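Local coordinates for SusD/RagB family nutrient-binding outer membrane lipoprotein (Bacteroides vulgatus, PDB 4F7A) that probably binds glycans, perhaps mucin O-glycans, at the outer membrane as a lipoprotein of the SusD/RagB family, at residues W44-T48 with F49-N53; E123-H126 with R127-D130; I241-G245 with K246-N250; G254-W258 with G259-M263; Q321-T324 with A325-A329. All coordinates share one frame; numbering follows the deposited sequence. Where two conformers were deposited one is given.

In the fold
All five contacts are local and lie in series along the chain, so none nests within or crosses another. Contact 1 takes in helix 44-51 and its exit, and contact 2 is one stretch of helix 111-132; Gln-50 and Arg-127 join them. Contact 3 follows strand 241-243 into a tight turn. Directly after it, helix 251-257 ends in contact 4, whose Val-255, Trp-258 and Glu-260 pack back against helix 44-51, about 12 Å from contact 1 between centres. Contact 5 closes a second turn before strand 329-332 and lies beside contact 3, the two sharing backbone bonds between Ile-243 and Ala-329 and between Asn-250 and Ala-325.

Contact 1: residues W44-T48 with F49-N53; sequences WPWQT and FQNLN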
loop_
_atom_site.group_PDB
_atom_site.type_symbol
_atom_site.label_atom_id
_atom_site.label_comp_id
_atom_site.label_asym_id
_atom_site.label_seq_id
_atom_site.Cartn_x
_atom_site.Cartn_y
_atom_site.Cartn_z
ATOM N N TRP A 44 -5.354 -9.350 15.634
ATOM C CA TRP A 44 -3.991 -9.746 15.985
ATOM C C TRP A 44 -3.167 -10.277 14.778
ATOM O O TRP A 44 -1.975 -9.973 14.688
ATOM C CB TRP A 44 -3.932 -10.658 17.233
ATOM C CG TRP A 44 -4.482 -12.049 17.027
ATOM C CD1 TRP A 44 -5.743 -12.495 17.316
ATOM C CD2 TRP A 44 -3.778 -13.159 16.457
ATOM N NE1 TRP A 44 -5.863 -13.821 16.958
ATOM C CE2 TRP A 44 -4.672 -14.252 16.430
ATOM C CE3 TRP A 44 -2.474 -13.331 15.964
ATOM C CZ2 TRP A 44 -4.311 -15.504 15.921
ATOM C CZ3 TRP A 44 -2.114 -14.581 15.465
ATOM C CH2 TRP A 44 -3.035 -15.651 15.446
ATOM N N PRO A 45 -3.794 -10.988 13.816
ATOM C CA PRO A 45 -2.978 -11.339 12.625
ATOM C C PRO A 45 -2.587 -10.145 11.775
ATOM O O PRO A 45 -1.421 -10.020 11.378
ATOM C CB PRO A 45 -3.886 -12.298 11.843
ATOM C CG PRO A 45 -4.752 -12.886 12.912
ATOM C CD PRO A 45 -5.077 -11.696 13.772
ATOM N N TRP A 46 -3.527 -9.232 11.550
ATOM C CA TRP A 46 -3.248 -8.038 10.765
ATOM C C TRP A 46 -2.129 -7.209 11.392
ATOM O O TRP A 46 -1.345 -6.581 10.675
ATOM C CB TRP A 46 -4.512 -7.192 10.583
ATOM C CG TRP A 46 -4.265 -5.977 9.770
ATOM C CD1 TRP A 46 -4.233 -5.900 8.405
ATOM C CD2 TRP A 46 -3.940 -4.669 10.254
ATOM N NE1 TRP A 46 -3.948 -4.631 8.014
ATOM C CE2 TRP A 46 -3.763 -3.843 9.122
ATOM C CE3 TRP A 46 -3.844 -4.100 11.527
ATOM C CZ2 TRP A 46 -3.442 -2.483 9.224
ATOM C CZ3 TRP A 46 -3.546 -2.723 11.628
ATOM C CH2 TRP A 46 -3.325 -1.946 10.481
ATOM N N GLN A 47 -2.036 -7.217 12.723
ATOM C CA GLN A 47 -1.049 -6.393 13.394
ATOM C C GLN A 47 0.366 -6.728 12.924
ATOM O O GLN A 47 1.163 -5.821 12.700
ATOM C CB GLN A 47 -1.156 -6.485 14.914
ATOM C CG GLN A 47 -0.133 -5.572 15.650
ATOM C CD GLN A 47 -0.140 -5.779 17.168
ATOM O OE1 GLN A 47 -0.316 -6.899 17.638
ATOM N NE2 GLN A 47 0.086 -4.708 17.926
ATOM N N THR A 48 0.670 -8.016 12.748
ATOM C CA THR A 48 1.990 -8.431 12.189
ATOM C C THR A 48 2.038 -8.525 10.669
ATOM O O THR A 48 3.103 -8.373 10.072
ATOM C CB THR A 48 2.490 -9.770 12.814
ATOM O OG1 THR A 48 1.645 -10.848 12.390
ATOM C CG2 THR A 48 2.494 -9.695 14.362
ATOM N N PHE A 49 0.900 -8.786 10.032
ATOM C CA PHE A 49 0.772 -8.748 8.557
ATOM C C PHE A 49 1.311 -7.424 8.023
ATOM O O PHE A 49 2.214 -7.385 7.180
ATOM C CB PHE A 49 -0.721 -8.918 8.174
ATOM C CG PHE A 49 -0.987 -9.197 6.693
ATOM C CD1 PHE A 49 -0.913 -8.200 5.745
ATOM C CD2 PHE A 49 -1.391 -10.454 6.277
ATOM C CE1 PHE A 49 -1.187 -8.477 4.399
ATOM C CE2 PHE A 49 -1.679 -10.725 4.957
ATOM C CZ PHE A 49 -1.562 -9.745 4.016
ATOM N N GLN A 50 0.805 -6.339 8.591
ATOM C CA GLN A 50 1.092 -5.021 8.082
ATOM C C GLN A 50 1.455 -3.945 9.106
ATOM O O GLN A 50 2.304 -3.094 8.816
ATOM C CB GLN A 50 -0.133 -4.612 7.255
ATOM C CG GLN A 50 -0.322 -3.199 6.983
ATOM C CD GLN A 50 -1.238 -2.935 5.785
ATOM O OE1 GLN A 50 -1.903 -3.837 5.221
ATOM N NE2 GLN A 50 -1.286 -1.690 5.416
ATOM N N ASN A 51 0.794 -3.908 10.263
ATOM C CA ASN A 51 0.926 -2.727 11.118
ATOM C C ASN A 51 2.316 -2.558 11.710
ATOM O O ASN A 51 2.836 -1.431 11.775
ATOM C CB ASN A 51 -0.120 -2.695 12.233
ATOM C CG ASN A 51 -0.268 -1.320 12.846
ATOM O OD1 ASN A 51 -0.136 -1.169 14.057
ATOM N ND2 ASN A 51 -0.542 -0.285 11.999
ATOM N N LEU A 52 2.934 -3.665 12.112
ATOM C CA LEU A 52 4.290 -3.606 12.658
ATOM C C LEU A 52 5.409 -3.691 11.604
ATOM O O LEU A 52 6.599 -3.719 11.951
ATOM C CB LEU A 52 4.488 -4.665 13.718
ATOM C CG LEU A 52 3.743 -4.474 15.031
ATOM C CD1 LEU A 52 3.775 -5.778 15.820
ATOM C CD2 LEU A 52 4.326 -3.316 15.873
ATOM N N ASN A 53 5.033 -3.740 10.329
ATOM C CA ASN A 53 5.982 -3.684 9.228
ATOM C C ASN A 53 5.701 -2.450 8.344
ATOM O O ASN A 53 6.120 -1.338 8.647
ATOM C CB ASN A 53 5.895 -4.991 8.427
ATOM C CG ASN A 53 6.274 -6.182 9.242
ATOM O OD1 ASN A 53 7.456 -6.395 9.529
ATOM N ND2 ASN A 53 5.295 -6.977 9.608
HETATM O O HOH W 1 0.868 -2.316 16.432
#
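Helix 44-51 widens at its C-terminal end: Phe-49 N and Gln-50 N still reach the carbonyls four residues back, but Leu-52 N reaches five back, to Gln-47 O at 2.9 Å. The motif is a pi-type turn, and Trp-46 O accepts a second, weak bond from Asn-51 N at 3.4 Å. With CG anti to the backbone N (chi1 -179°), the Trp-46 indole swings toward Gln-50 and Asn-51, whose amide nitrogens Asp-55 holds, and crosses both at an angle, tilted 39° to the first amide and 24° to the second. Its CZ3 meets Asn-51 CB at 3.5 Å, while CZ2 lies 3.9 Å from Gln-50 CG. Cut back to an alanine, the residue is likely to leave a gap beside Gln-50 CG and Asn-51 CB. Val-255 and Leu-252 of helix 251-257 also pack on the indole. Gln-47 CG rests 3.9 Å from Leu-52 CD1, and a water bridges the side-chain amides of Gln-47 and Asn-51, 2.9 Å from the donor NE2 and 2.8 Å from the acceptor OD1.

Contact 2: residues E123-H126 with R127-D130; sequences EAMH and RITD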
loop_
_atom_site.group_PDB
_atom_site.type_symbol
_atom_site.label_atom_id
_atom_site.label_comp_id
_atom_site.label_asym_id
_atom_site.label_seq_id
_atom_site.Cartn_x
_atom_site.Cartn_y
_atom_site.Cartn_z
ATOM N N GLU A 123 -4.570 -7.676 -7.120
ATOM C CA GLU A 123 -4.613 -6.742 -5.977
ATOM C C GLU A 123 -3.935 -7.338 -4.726
ATOM O O GLU A 123 -3.163 -6.672 -4.062
ATOM C CB GLU A 123 -6.062 -6.326 -5.656
ATOM C CG GLU A 123 -6.226 -5.590 -4.305
ATOM C CD GLU A 123 -5.461 -4.296 -4.202
ATOM O OE1 GLU A 123 -5.038 -3.740 -5.253
ATOM O OE2 GLU A 123 -5.284 -3.824 -3.044
ATOM N N ALA A 124 -4.239 -8.595 -4.407
ATOM C CA ALA A 124 -3.641 -9.262 -3.249
ATOM C C ALA A 124 -2.155 -9.492 -3.432
ATOM O O ALA A 124 -1.362 -9.211 -2.544
ATOM C CB ALA A 124 -4.333 -10.615 -2.970
HETATM N N MSE A 125 -1.766 -10.032 -4.583
HETATM C CA MSE A 125 -0.427 -10.578 -4.691
HETATM C C MSE A 125 0.639 -9.554 -5.090
HETATM O O MSE A 125 1.808 -9.770 -4.827
HETATM C CB MSE A 125 -0.415 -11.773 -5.644
HETATM C CG MSE A 125 -1.340 -12.909 -5.192
HETATM SE SE MSE A 125 -1.118 -13.423 -3.353
HETATM C CE MSE A 125 0.571 -14.343 -3.544
ATOM N N HIS A 126 0.263 -8.440 -5.704
ATOM C CA HIS A 126 1.277 -7.413 -5.986
ATOM C C HIS A 126 1.766 -6.860 -4.652
ATOM O O HIS A 126 2.934 -6.521 -4.530
ATOM C CB HIS A 126 0.773 -6.320 -6.958
ATOM C CG HIS A 126 0.027 -5.200 -6.296
ATOM N ND1 HIS A 126 -1.278 -5.324 -5.890
ATOM C CD2 HIS A 126 0.420 -3.958 -5.932
ATOM C CE1 HIS A 126 -1.671 -4.193 -5.325
ATOM N NE2 HIS A 126 -0.655 -3.350 -5.330
ATOM N N ARG A 127 0.888 -6.819 -3.638
ATOM C CA ARG A 127 1.295 -6.407 -2.288
ATOM C C ARG A 127 2.358 -7.343 -1.657
ATOM O O ARG A 127 3.216 -6.886 -0.902
ATOM C CB ARG A 127 0.071 -6.328 -1.375
ATOM C CG ARG A 127 -0.848 -5.152 -1.684
ATOM C CD ARG A 127 -2.272 -5.363 -1.155
ATOM N NE ARG A 127 -2.390 -5.690 0.270
ATOM C CZ ARG A 127 -2.420 -4.801 1.275
ATOM N NH1 ARG A 127 -2.279 -3.501 1.070
ATOM N NH2 ARG A 127 -2.594 -5.226 2.521
ATOM N N ILE A 128 2.302 -8.627 -2.005
ATOM C CA ILE A 128 3.262 -9.622 -1.504
ATOM C C ILE A 128 4.609 -9.538 -2.238
ATOM O O ILE A 128 5.650 -9.514 -1.590
ATOM C CB ILE A 128 2.665 -11.065 -1.581
ATOM C CG1 ILE A 128 1.320 -11.125 -0.821
ATOM C CG2 ILE A 128 3.661 -12.107 -1.064
ATOM C CD1 ILE A 128 1.397 -10.684 0.664
ATOM N N THR A 129 4.609 -9.487 -3.571
ATOM C CA THR A 129 5.875 -9.319 -4.271
ATOM C C THR A 129 6.501 -7.997 -3.892
ATOM O O THR A 129 7.714 -7.921 -3.782
ATOM C CB THR A 129 5.813 -9.462 -5.830
ATOM O OG1 THR A 129 7.144 -9.281 -6.359
ATOM C CG2 THR A 129 4.889 -8.435 -6.448
ATOM N N ASP A 130 5.701 -6.964 -3.683
ATOM C CA ASP A 130 6.285 -5.660 -3.305
ATOM C C ASP A 130 6.925 -5.681 -1.891
ATOM O O ASP A 130 7.745 -4.817 -1.555
ATOM C CB ASP A 130 5.241 -4.537 -3.412
ATOM C CG ASP A 130 4.865 -4.204 -4.844
ATOM O OD1 ASP A 130 5.522 -4.704 -5.811
ATOM O OD2 ASP A 130 3.878 -3.452 -5.003
HETATM O O HOH W 2 -2.334 -8.647 0.016
#
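The imidazole of His-126 carries the aliphatic part of Arg-127 over one face: CG stands 4.1 Å from the ring centroid in a CH-pi contact, displaced toward the rim, and Arg-127 N lies over the same ring. Glu-123 CA sits at the ring edge, in plane. A chi1 of 85° sets CG between backbone N and carbonyl carbon and folds the imidazole back along its own helix, where Val-122 O binds ND1. The carboxylate of Asp-130 stands nearly perpendicular to the ring, with OD2 3.6 Å from His-126 CD2; it is held by Tyr-155 and a salt bridge to Arg-210. At the guanidinium edge of Arg-127, in plane, a water accepts from NE at 3.0 Å and donates to Ala-124 O at 2.8 Å. NH1 forms a salt bridge with Glu-434 and NH2 bonds to Ile-32 O. Replacing His-126 by an alanine would probably strip the cover from Arg-127 CG and leave Val-122 O without its side-chain donor. SE of Met-125, a selenomethionine, touches Ile-128 CG1 at 4.2 Å. Thr-129 N to Met-125 O, 3.1 Å, and Asp-130 N to His-126 O give the i to i+4 bonding of a buried alpha-helix, here helix 111-132.

Contact 3: residues I241-G245 with K246-N250; sequences IQISG and KGYQN. With ACT (acetate ion), chain F.
Gly-245 to Tyr-248 form a type I' beta turn, closed by Tyr-248 N donating to Gly-245 O at 3.0 Å. Lys-246 and Gly-247 occupy the two middle positions with positive phi. Gly-245 also has an unusual backbone, phi 108°, at which a CB would collide with the carbonyl oxygen of Ser-244. A water bridges the chain, accepting from Gly-245 N and donating to Tyr-248 O at 2.7 Å, and Gly-247 N donates to O of an acetate ion, probably from the crystallisation liquor, at 3.0 Å.

Ile-243, just before the turn, meets Tyr-248 by a CH-pi contact. The CG2 methyl sits over the middle of the phenol ring, 3.8 Å from its centroid and only 7° off the normal, and the two side chains cross at about a right angle. Tyr-248 CG lies anti to the backbone N (chi1 179°), which carries the ring back over the isoleucine. Tyr-248 OH bonds to Tyr-33 O. The side-chain amide of Gln-249 turns back to its neighbour, NE2 donating to Tyr-248 O at 3.0 Å.

Strand 241-243 pairs antiparallel with strand 329-332, whose Leu-331 and Ala-329 pack on Ile-243 and Tyr-248 respectively; Lys-246 lies against helix 15-30, and Asn-250 caps the start of helix 251-257.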
loop_
_atom_site.group_PDB
_atom_site.type_symbol
_atom_site.label_atom_id
_atom_site.label_comp_id
_atom_site.label_asym_id
_atom_site.label_seq_id
_atom_site.Cartn_x
_atom_site.Cartn_y
_atom_site.Cartn_z
ATOM N N ILE A 241 -11.687 2.193 -4.306
ATOM C CA ILE A 241 -11.710 0.775 -3.955
ATOM C C ILE A 241 -11.410 0.694 -2.462
ATOM O O ILE A 241 -10.361 1.153 -2.000
ATOM C CB ILE A 241 -10.675 -0.042 -4.746
ATOM C CG1 ILE A 241 -10.838 0.203 -6.269
ATOM C CG2 ILE A 241 -10.768 -1.544 -4.386
ATOM C CD1 ILE A 241 -12.270 -0.005 -6.862
ATOM N N GLN A 242 -12.341 0.097 -1.726
ATOM C CA GLN A 242 -12.253 0.009 -0.279
ATOM C C GLN A 242 -13.117 -1.149 0.183
ATOM O O GLN A 242 -14.180 -1.393 -0.370
ATOM C CB GLN A 242 -12.722 1.301 0.377
ATOM C CG GLN A 242 -14.076 1.806 -0.057
ATOM C CD GLN A 242 -14.355 3.194 0.485
ATOM O OE1 GLN A 242 -13.442 3.928 0.808
ATOM N NE2 GLN A 242 -15.618 3.551 0.583
ATOM N N ILE A 243 -12.630 -1.863 1.178
ATOM C CA ILE A 243 -13.253 -3.110 1.621
ATOM C C ILE A 243 -14.262 -2.907 2.738
ATOM O O ILE A 243 -13.951 -2.278 3.762
ATOM C CB ILE A 243 -12.217 -4.117 2.108
ATOM C CG1 ILE A 243 -11.189 -4.417 1.006
ATOM C CG2 ILE A 243 -12.937 -5.432 2.603
ATOM C CD1 ILE A 243 -11.748 -5.023 -0.312
ATOM N N SER A 244 -15.445 -3.470 2.551
ATOM C CA SER A 244 -16.485 -3.464 3.582
ATOM C C SER A 244 -17.573 -4.464 3.282
ATOM O O SER A 244 -17.780 -4.867 2.129
ATOM C CB SER A 244 -17.107 -2.067 3.756
ATOM O OG SER A 244 -17.845 -1.666 2.599
ATOM N N GLY A 245 -18.284 -4.835 4.339
ATOM C CA GLY A 245 -19.478 -5.668 4.237
ATOM C C GLY A 245 -19.218 -7.075 4.752
ATOM O O GLY A 245 -18.074 -7.436 5.088
ATOM N N LYS A 246 -20.288 -7.854 4.817
ATOM C CA LYS A 246 -20.261 -9.249 5.283
ATOM C C LYS A 246 -19.591 -9.441 6.649
ATOM O O LYS A 246 -18.943 -10.457 6.892
ATOM C CB LYS A 246 -19.645 -10.165 4.211
ATOM C CG LYS A 246 -20.481 -10.233 2.912
ATOM C CD LYS A 246 -20.060 -11.412 2.030
ATOM C CE LYS A 246 -20.924 -11.564 0.798
ATOM N NZ LYS A 246 -22.127 -12.399 1.081
ATOM N N GLY A 247 -19.761 -8.470 7.534
ATOM C CA GLY A 247 -19.170 -8.532 8.878
ATOM C C GLY A 247 -17.687 -8.152 8.991
ATOM O O GLY A 247 -17.129 -8.175 10.089
ATOM N N TYR A 248 -17.042 -7.789 7.879
ATOM C CA TYR A 248 -15.646 -7.328 7.918
ATOM C C TYR A 248 -15.489 -6.167 8.890
ATOM O O TYR A 248 -16.319 -5.285 8.943
ATOM C CB TYR A 248 -15.205 -6.871 6.541
ATOM C CG TYR A 248 -13.795 -6.343 6.449
ATOM C CD1 TYR A 248 -12.706 -7.213 6.354
ATOM C CD2 TYR A 248 -13.544 -4.976 6.411
ATOM C CE1 TYR A 248 -11.416 -6.739 6.222
ATOM C CE2 TYR A 248 -12.236 -4.488 6.285
ATOM C CZ TYR A 248 -11.183 -5.371 6.179
ATOM O OH TYR A 248 -9.898 -4.879 6.050
ATOM N N GLN A 249 -14.419 -6.180 9.660
ATOM C CA GLN A 249 -14.109 -5.080 10.573
ATOM C C GLN A 249 -12.755 -4.541 10.143
ATOM O O GLN A 249 -11.872 -5.321 9.767
ATOM C CB GLN A 249 -14.032 -5.594 12.017
ATOM C CG GLN A 249 -15.302 -6.290 12.546
ATOM C CD GLN A 249 -16.419 -5.325 12.813
ATOM O OE1 GLN A 249 -16.578 -4.842 13.939
ATOM N NE2 GLN A 249 -17.211 -5.028 11.782
ATOM N N ASN A 250 -12.585 -3.224 10.194
ATOM C CA ASN A 250 -11.336 -2.621 9.827
ATOM C C ASN A 250 -10.288 -2.897 10.918
ATOM O O ASN A 250 -10.437 -2.457 12.055
ATOM C CB ASN A 250 -11.530 -1.121 9.622
ATOM C CG ASN A 250 -10.315 -0.451 9.010
ATOM O OD1 ASN A 250 -9.194 -0.703 9.431
ATOM N ND2 ASN A 250 -10.543 0.448 8.038
HETATM C C ACT F . -21.772 -5.116 7.934
HETATM O O ACT F . -20.830 -5.672 7.306
HETATM O OXT ACT F . -22.352 -5.810 8.810
HETATM C CH3 ACT F . -22.183 -3.693 7.679
HETATM O O HOH W 3 -17.238 -3.663 7.013
#

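Contact 4: residues G254-W258 with G259-M263; sequences GVAGW and GETYM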
loop_
_atom_site.group_PDB
_atom_site.type_symbol
_atom_site.label_atom_id
_atom_site.label_comp_id
_atom_site.label_asym_id
_atom_site.label_seq_id
_atom_site.Cartn_x
_atom_site.Cartn_y
_atom_site.Cartn_z
ATOM N N GLY A 254 -9.143 -1.832 15.129
ATOM C CA GLY A 254 -8.920 -2.804 16.188
ATOM C C GLY A 254 -7.626 -2.575 16.941
ATOM O O GLY A 254 -7.630 -2.563 18.173
ATOM N N VAL A 255 -6.525 -2.378 16.205
ATOM C CA VAL A 255 -5.221 -2.055 16.816
ATOM C C VAL A 255 -5.261 -0.689 17.516
ATOM O O VAL A 255 -4.661 -0.523 18.589
ATOM C CB VAL A 255 -4.068 -2.159 15.794
ATOM C CG1 VAL A 255 -2.715 -1.841 16.424
ATOM C CG2 VAL A 255 -4.053 -3.578 15.165
ATOM N N ALA A 256 -5.991 0.264 16.947
ATOM C CA ALA A 256 -6.201 1.565 17.607
ATOM C C ALA A 256 -6.912 1.368 18.949
ATOM O O ALA A 256 -6.596 2.051 19.932
ATOM C CB ALA A 256 -6.976 2.500 16.756
ATOM N N GLY A 257 -7.856 0.427 18.987
ATOM C CA GLY A 257 -8.580 0.107 20.206
ATOM C C GLY A 257 -7.679 -0.459 21.286
ATOM O O GLY A 257 -7.971 -0.317 22.457
ATOM N N TRP A 258 -6.581 -1.095 20.897
ATOM C CA TRP A 258 -5.572 -1.537 21.862
ATOM C C TRP A 258 -4.602 -0.430 22.296
ATOM O O TRP A 258 -3.722 -0.664 23.110
ATOM C CB TRP A 258 -4.734 -2.663 21.281
ATOM C CG TRP A 258 -5.481 -3.887 20.915
ATOM C CD1 TRP A 258 -6.721 -4.268 21.352
ATOM C CD2 TRP A 258 -4.995 -4.952 20.089
ATOM N NE1 TRP A 258 -7.042 -5.504 20.820
ATOM C CE2 TRP A 258 -6.000 -5.940 20.043
ATOM C CE3 TRP A 258 -3.803 -5.169 19.394
ATOM C CZ2 TRP A 258 -5.854 -7.121 19.310
ATOM C CZ3 TRP A 258 -3.663 -6.341 18.665
ATOM C CH2 TRP A 258 -4.678 -7.303 18.640
ATOM N N GLY A 259 -4.738 0.756 21.729
ATOM C CA GLY A 259 -3.880 1.868 22.062
ATOM C C GLY A 259 -2.527 1.863 21.370
ATOM O O GLY A 259 -1.589 2.439 21.892
ATOM N N GLU A 260 -2.426 1.276 20.178
ATOM C CA GLU A 260 -1.110 1.006 19.554
ATOM C C GLU A 260 -0.842 1.673 18.201
ATOM O O GLU A 260 0.132 1.332 17.543
ATOM C CB GLU A 260 -0.896 -0.520 19.448
ATOM C CG GLU A 260 -0.624 -1.167 20.802
ATOM C CD GLU A 260 -0.334 -2.649 20.715
ATOM O OE1 GLU A 260 0.680 -3.036 20.103
ATOM O OE2 GLU A 260 -1.110 -3.436 21.282
ATOM N N THR A 261 -1.666 2.647 17.801
ATOM C CA THR A 261 -1.503 3.322 16.506
ATOM C C THR A 261 -1.243 4.819 16.663
ATOM O O THR A 261 -2.170 5.622 16.652
ATOM C CB THR A 261 -2.759 3.103 15.643
ATOM O OG1 THR A 261 -3.905 3.534 16.380
ATOM C CG2 THR A 261 -2.902 1.618 15.267
ATOM N N TYR A 262 0.026 5.179 16.837
ATOM C CA TYR A 262 0.436 6.568 16.974
ATOM C C TYR A 262 0.915 7.116 15.646
ATOM O O TYR A 262 1.334 6.367 14.758
ATOM C CB TYR A 262 1.564 6.722 18.025
ATOM C CG TYR A 262 1.069 6.582 19.431
ATOM C CD1 TYR A 262 0.725 5.326 19.951
ATOM C CD2 TYR A 262 0.879 7.702 20.235
ATOM C CE1 TYR A 262 0.268 5.194 21.245
ATOM C CE2 TYR A 262 0.399 7.570 21.528
ATOM C CZ TYR A 262 0.087 6.317 22.023
ATOM O OH TYR A 262 -0.398 6.179 23.323
HETATM N N MSE A 263 0.847 8.432 15.544
HETATM C CA MSE A 263 1.377 9.203 14.436
HETATM C C MSE A 263 2.895 9.042 14.297
HETATM O O MSE A 263 3.609 9.062 15.288
HETATM C CB MSE A 263 1.072 10.679 14.709
HETATM C CG MSE A 263 1.256 11.593 13.524
HETATM SE SE MSE A 263 0.856 13.400 14.038
HETATM C CE MSE A 263 0.384 14.107 12.295
#
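This is a helix-end contact, in which the chain leaving helix 251-257 folds back on the last turn before entering the short strand 262-263. Two backbone bonds close it: Gly-259 N to Ala-256 O at 2.9 Å, and Glu-260 N to Val-255 O at 3.3 Å. Gly-259 has a phi of 81°, a positive value that glycine accepts readily. Val-255 CG1 touches two side chains from beyond the glycine, 3.7 Å from Thr-261 CG2 and 3.8 Å from Glu-260 CB. Thr-261 OG1 lies 3.3 Å from Ala-256 CB, buried there with no polar partner in the model. Glu-260 OE2 comes alongside Trp-258, 3.7 Å from its CE3, the carboxylate turned 31° from the indole plane. Its other oxygen takes a weak hydrogen bond from Gln-47 of helix 44-51, against which Trp-258 also packs. Positive phi at the glycine, nested backbone bonds and an apolar contact between Val-255 and the side chains beyond it are features of a Schellman motif.

Contact 5: residues Q321-T324 with A325-A329; sequences QTIT and ASTPA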
loop_
_atom_site.group_PDB
_atom_site.type_symbol
_atom_site.label_atom_id
_atom_site.label_comp_id
_atom_site.label_asym_id
_atom_site.label_seq_id
_atom_site.Cartn_x
_atom_site.Cartn_y
_atom_site.Cartn_z
ATOM N N GLN A 321 -12.489 8.665 15.475
ATOM C CA GLN A 321 -13.781 9.003 14.864
ATOM C C GLN A 321 -13.670 8.793 13.366
ATOM O O GLN A 321 -14.612 8.368 12.721
ATOM C CB GLN A 321 -14.204 10.459 15.144
ATOM C CG GLN A 321 -14.693 10.705 16.564
ATOM C CD GLN A 321 -15.011 12.173 16.833
ATOM O OE1 GLN A 321 -14.583 13.066 16.094
ATOM N NE2 GLN A 321 -15.764 12.425 17.896
ATOM N N THR A 322 -12.498 9.092 12.808
ATOM C CA THR A 322 -12.244 8.896 11.379
ATOM C C THR A 322 -12.086 7.418 11.018
ATOM O O THR A 322 -12.681 6.932 10.041
ATOM C CB THR A 322 -10.994 9.652 10.963
ATOM O OG1 THR A 322 -11.192 11.032 11.269
ATOM C CG2 THR A 322 -10.703 9.493 9.457
ATOM N N ILE A 323 -11.287 6.698 11.803
ATOM C CA ILE A 323 -11.048 5.275 11.560
ATOM C C ILE A 323 -11.781 4.452 12.654
ATOM O O ILE A 323 -11.394 4.466 13.837
ATOM C CB ILE A 323 -9.543 4.964 11.517
ATOM C CG1 ILE A 323 -8.832 5.754 10.389
ATOM C CG2 ILE A 323 -9.302 3.426 11.323
ATOM C CD1 ILE A 323 -9.343 5.513 8.965
ATOM N N THR A 324 -12.845 3.770 12.245
ATOM C CA THR A 324 -13.661 2.923 13.136
ATOM C C THR A 324 -13.728 1.514 12.575
ATOM O O THR A 324 -13.341 1.277 11.437
ATOM C CB THR A 324 -15.113 3.457 13.282
ATOM O OG1 THR A 324 -15.858 3.195 12.073
ATOM C CG2 THR A 324 -15.117 4.972 13.550
ATOM N N ALA A 325 -14.259 0.580 13.351
ATOM C CA ALA A 325 -14.419 -0.801 12.893
ATOM C C ALA A 325 -15.242 -0.886 11.609
ATOM O O ALA A 325 -14.994 -1.771 10.762
ATOM C CB ALA A 325 -15.083 -1.649 14.004
ATOM N N SER A 326 -16.245 -0.001 11.466
ATOM C CA SER A 326 -17.126 -0.050 10.290
ATOM C C SER A 326 -16.604 0.797 9.122
ATOM O O SER A 326 -17.263 0.911 8.086
ATOM C CB SER A 326 -18.559 0.362 10.670
ATOM O OG SER A 326 -18.586 1.718 11.045
ATOM N N THR A 327 -15.434 1.409 9.279
ATOM C CA THR A 327 -14.848 2.218 8.200
ATOM C C THR A 327 -14.334 1.305 7.060
ATOM O O THR A 327 -13.505 0.441 7.310
ATOM C CB THR A 327 -13.664 3.051 8.726
ATOM O OG1 THR A 327 -14.137 3.954 9.746
ATOM C CG2 THR A 327 -13.005 3.834 7.589
ATOM N N PRO A 328 -14.806 1.507 5.808
ATOM C CA PRO A 328 -14.220 0.672 4.743
ATOM C C PRO A 328 -12.686 0.840 4.688
ATOM O O PRO A 328 -12.183 1.942 4.922
ATOM C CB PRO A 328 -14.881 1.217 3.465
ATOM C CG PRO A 328 -16.166 1.798 3.913
ATOM C CD PRO A 328 -15.843 2.410 5.277
ATOM N N ALA A 329 -11.963 -0.242 4.421
ATOM C CA ALA A 329 -10.511 -0.222 4.343
ATOM C C ALA A 329 -10.070 0.179 2.947
ATOM O O ALA A 329 -10.202 -0.598 2.002
ATOM C CB ALA A 329 -9.930 -1.620 4.686
HETATM O O HOH W 4 -15.618 5.811 8.878
HETATM O O HOH W 5 -18.316 3.713 13.033
#
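A surface turn leading into strand 329-332 is held by Thr-324 and Thr-327, which bond to each other twice. Thr-324 N donates to the hydroxyl oxygen of Thr-327, OG1, at 2.8 Å and nearly straight (161°). In the reverse direction Thr-327 N donates to Thr-324 O at 3.0 Å. The second bond closes a type I beta turn with Ala-325 and Ser-326 at its corners. Thr-327 OG1, anti to its own carbonyl carbon (chi1 -62°), points back across the turn, and its side chain crosses that of Thr-324 at about a right angle. The two hydroxyl oxygens, Thr-324 OG1 and Thr-327 OG1, are 3.0 Å apart. One water links Thr-324 OG1, at 2.7 Å, with Ser-326 OG, at 2.8 Å; another sits by Thr-327 OG1 and bonds weakly to Thr-322 O. Ile-323 turns its side chain to Leu-252 and Ala-253 of helix 251-257, and Thr-327 O accepts from the side chain of Asn-250.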